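Local coordinates for transmembrane oligosaccharyl transferase (Archaeoglobus fulgidus, PDB 3WAJ), which belongs to the STT3/AglB family of membrane-embedded oligosaccharyl transferases, with a zinc ion bound in this model, at residues Q719-A724 / E744-Y749. Sequence-based numbering, arbitrary orientation.
Sequences QVLQTA and EVLYKY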
loop_
_atom_site.group_PDB
_atom_site.type_symbol
_atom_site.label_atom_id
_atom_site.label_comp_id
_atom_site.label_asym_id
_atom_site.label_seq_id
_atom_site.Cartn_x
_atom_site.Cartn_y
_atom_site.Cartn_z
ATOM N N GLN A 719 -16.468 6.039 -34.995
ATOM C CA GLN A 719 -16.585 4.639 -34.572
ATOM C C GLN A 719 -16.101 4.480 -33.129
ATOM O O GLN A 719 -16.749 3.798 -32.334
ATOM C CB GLN A 719 -15.820 3.695 -35.520
ATOM C CG GLN A 719 -16.357 2.270 -35.501
ATOM C CD GLN A 719 -15.456 1.262 -36.224
ATOM O OE1 GLN A 719 -14.319 1.569 -36.578
ATOM N NE2 GLN A 719 -15.968 0.049 -36.435
ATOM N N VAL A 720 -14.978 5.121 -32.793
ATOM C CA VAL A 720 -14.476 5.085 -31.422
ATOM C C VAL A 720 -15.551 5.617 -30.474
ATOM O O VAL A 720 -15.951 4.932 -29.526
ATOM C CB VAL A 720 -13.167 5.886 -31.246
ATOM C CG1 VAL A 720 -12.924 6.185 -29.767
ATOM C CG2 VAL A 720 -11.971 5.125 -31.849
ATOM N N LEU A 721 -16.046 6.819 -30.755
ATOM C CA LEU A 721 -17.058 7.446 -29.901
ATOM C C LEU A 721 -18.358 6.632 -29.778
ATOM O O LEU A 721 -18.873 6.441 -28.681
ATOM C CB LEU A 721 -17.371 8.859 -30.396
ATOM C CG LEU A 721 -18.477 9.559 -29.615
ATOM C CD1 LEU A 721 -18.028 9.835 -28.183
ATOM C CD2 LEU A 721 -18.935 10.838 -30.323
ATOM N N GLN A 722 -18.882 6.133 -30.892
ATOM C CA GLN A 722 -20.102 5.327 -30.829
ATOM C C GLN A 722 -19.920 4.046 -30.042
ATOM O O GLN A 722 -20.846 3.581 -29.385
ATOM C CB GLN A 722 -20.635 5.013 -32.238
ATOM C CG GLN A 722 -20.937 6.249 -33.074
ATOM C CD GLN A 722 -21.642 7.357 -32.282
ATOM O OE1 GLN A 722 -22.501 7.096 -31.416
ATOM N NE2 GLN A 722 -21.291 8.601 -32.590
ATOM N N THR A 723 -18.726 3.466 -30.127
ATOM C CA THR A 723 -18.378 2.318 -29.296
ATOM C C THR A 723 -18.383 2.688 -27.804
ATOM O O THR A 723 -19.014 2.016 -26.974
ATOM C CB THR A 723 -17.008 1.770 -29.687
ATOM O OG1 THR A 723 -17.066 1.288 -31.043
ATOM C CG2 THR A 723 -16.590 0.647 -28.743
ATOM N N ALA A 724 -17.689 3.775 -27.474
ATOM C CA ALA A 724 -17.606 4.259 -26.099
ATOM C C ALA A 724 -18.992 4.556 -25.479
ATOM O O ALA A 724 -19.316 4.057 -24.402
ATOM C CB ALA A 724 -16.707 5.464 -26.041
ATOM N N GLU A 744 -11.778 7.956 -20.648
ATOM C CA GLU A 744 -10.882 8.923 -21.286
ATOM C C GLU A 744 -11.485 9.412 -22.620
ATOM O O GLU A 744 -11.466 10.614 -22.924
ATOM C CB GLU A 744 -9.504 8.293 -21.514
ATOM C CG GLU A 744 -8.656 9.020 -22.552
ATOM C CD GLU A 744 -7.293 8.358 -22.763
ATOM O OE1 GLU A 744 -6.847 8.238 -23.929
ATOM O OE2 GLU A 744 -6.661 7.966 -21.753
ATOM N N VAL A 745 -12.023 8.472 -23.403
ATOM C CA VAL A 745 -12.710 8.818 -24.648
ATOM C C VAL A 745 -13.830 9.808 -24.355
ATOM O O VAL A 745 -13.947 10.829 -25.019
ATOM C CB VAL A 745 -13.259 7.568 -25.399
ATOM C CG1 VAL A 745 -14.182 7.988 -26.508
ATOM C CG2 VAL A 745 -12.104 6.744 -25.984
ATOM N N LEU A 746 -14.632 9.525 -23.335
ATOM C CA LEU A 746 -15.709 10.438 -22.979
ATOM C C LEU A 746 -15.203 11.806 -22.467
ATOM O O LEU A 746 -15.776 12.852 -22.793
ATOM C CB LEU A 746 -16.669 9.772 -21.992
ATOM C CG LEU A 746 -17.408 8.555 -22.564
ATOM C CD1 LEU A 746 -18.369 7.939 -21.534
ATOM C CD2 LEU A 746 -18.150 8.941 -23.837
ATOM N N TYR A 747 -14.137 11.799 -21.674
ATOM C CA TYR A 747 -13.520 13.037 -21.206
ATOM C C TYR A 747 -13.153 13.914 -22.393
ATOM O O TYR A 747 -13.404 15.122 -22.382
ATOM C CB TYR A 747 -12.225 12.727 -20.458
ATOM C CG TYR A 747 -12.385 12.323 -19.025
ATOM C CD1 TYR A 747 -13.610 11.923 -18.524
ATOM C CD2 TYR A 747 -11.306 12.370 -18.160
ATOM C CE1 TYR A 747 -13.753 11.567 -17.189
ATOM C CE2 TYR A 747 -11.437 12.023 -16.821
ATOM C CZ TYR A 747 -12.660 11.619 -16.343
ATOM O OH TYR A 747 -12.785 11.252 -15.015
ATOM N N LYS A 748 -12.537 13.294 -23.404
ATOM C CA LYS A 748 -12.111 14.002 -24.611
ATOM C C LYS A 748 -13.299 14.518 -25.389
ATOM O O LYS A 748 -13.288 15.648 -25.889
ATOM C CB LYS A 748 -11.276 13.082 -25.512
ATOM C CG LYS A 748 -9.953 12.717 -24.917
ATOM C CD LYS A 748 -9.142 11.797 -25.823
ATOM C CE LYS A 748 -7.738 11.643 -25.238
ATOM N NZ LYS A 748 -6.981 10.500 -25.790
ATOM N N TYR A 749 -14.318 13.674 -25.508
ATOM C CA TYR A 749 -15.578 14.071 -26.152
ATOM C C TYR A 749 -16.186 15.290 -25.455
ATOM O O TYR A 749 -16.481 16.288 -26.108
ATOM C CB TYR A 749 -16.562 12.900 -26.155
ATOM C CG TYR A 749 -17.951 13.254 -26.650
ATOM C CD1 TYR A 749 -18.174 13.627 -27.979
ATOM C CD2 TYR A 749 -19.049 13.171 -25.795
ATOM C CE1 TYR A 749 -19.451 13.939 -28.428
ATOM C CE2 TYR A 749 -20.328 13.475 -26.225
ATOM C CZ TYR A 749 -20.531 13.860 -27.542
ATOM O OH TYR A 749 -21.815 14.146 -27.952
#
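Val745 faces helix 717-732 and packs against both Val720 and Ala724, one turn apart on that helix. Its CG1, anti to the backbone N (chi1 169°), lies 3.6 Å from Ala724 CB, and the same methyl also meets Val720 CG1. Val745 CG2 lies 3.9 Å from Val720 CG1, so this methyl sits against the end of the Val745 fork, facing both branches. Leu746 makes only longer approaches, its CD2 coming within 4.4 Å of Leu721 CD1 and equally near Ala724 CB; its side chain also touches Leu725 and Ala728 farther along helix 717-732. One turn beyond Val745, Tyr749 receives the tip of Leu721, the two side chains crossing at about a right angle. Leu721 CD1 sits over one face of the ring, displaced toward the rim and 4.1 Å from its centroid, a CH-pi contact; CD2 touches Tyr749 CE1 at 3.7 Å. Phe641 also meets this ring, and Trp705 packs on Val720 and Ala724. The contact joins helix 717-732 to the next helix, 740-755, in the C-terminal half, the segment axes 9.9 Å apart and crossing steeply (116°). The Glu744-Lys748 salt bridge stays within its own helix; non-directional apolar packing and side-chain fit, not polar bonds, hold these segments together.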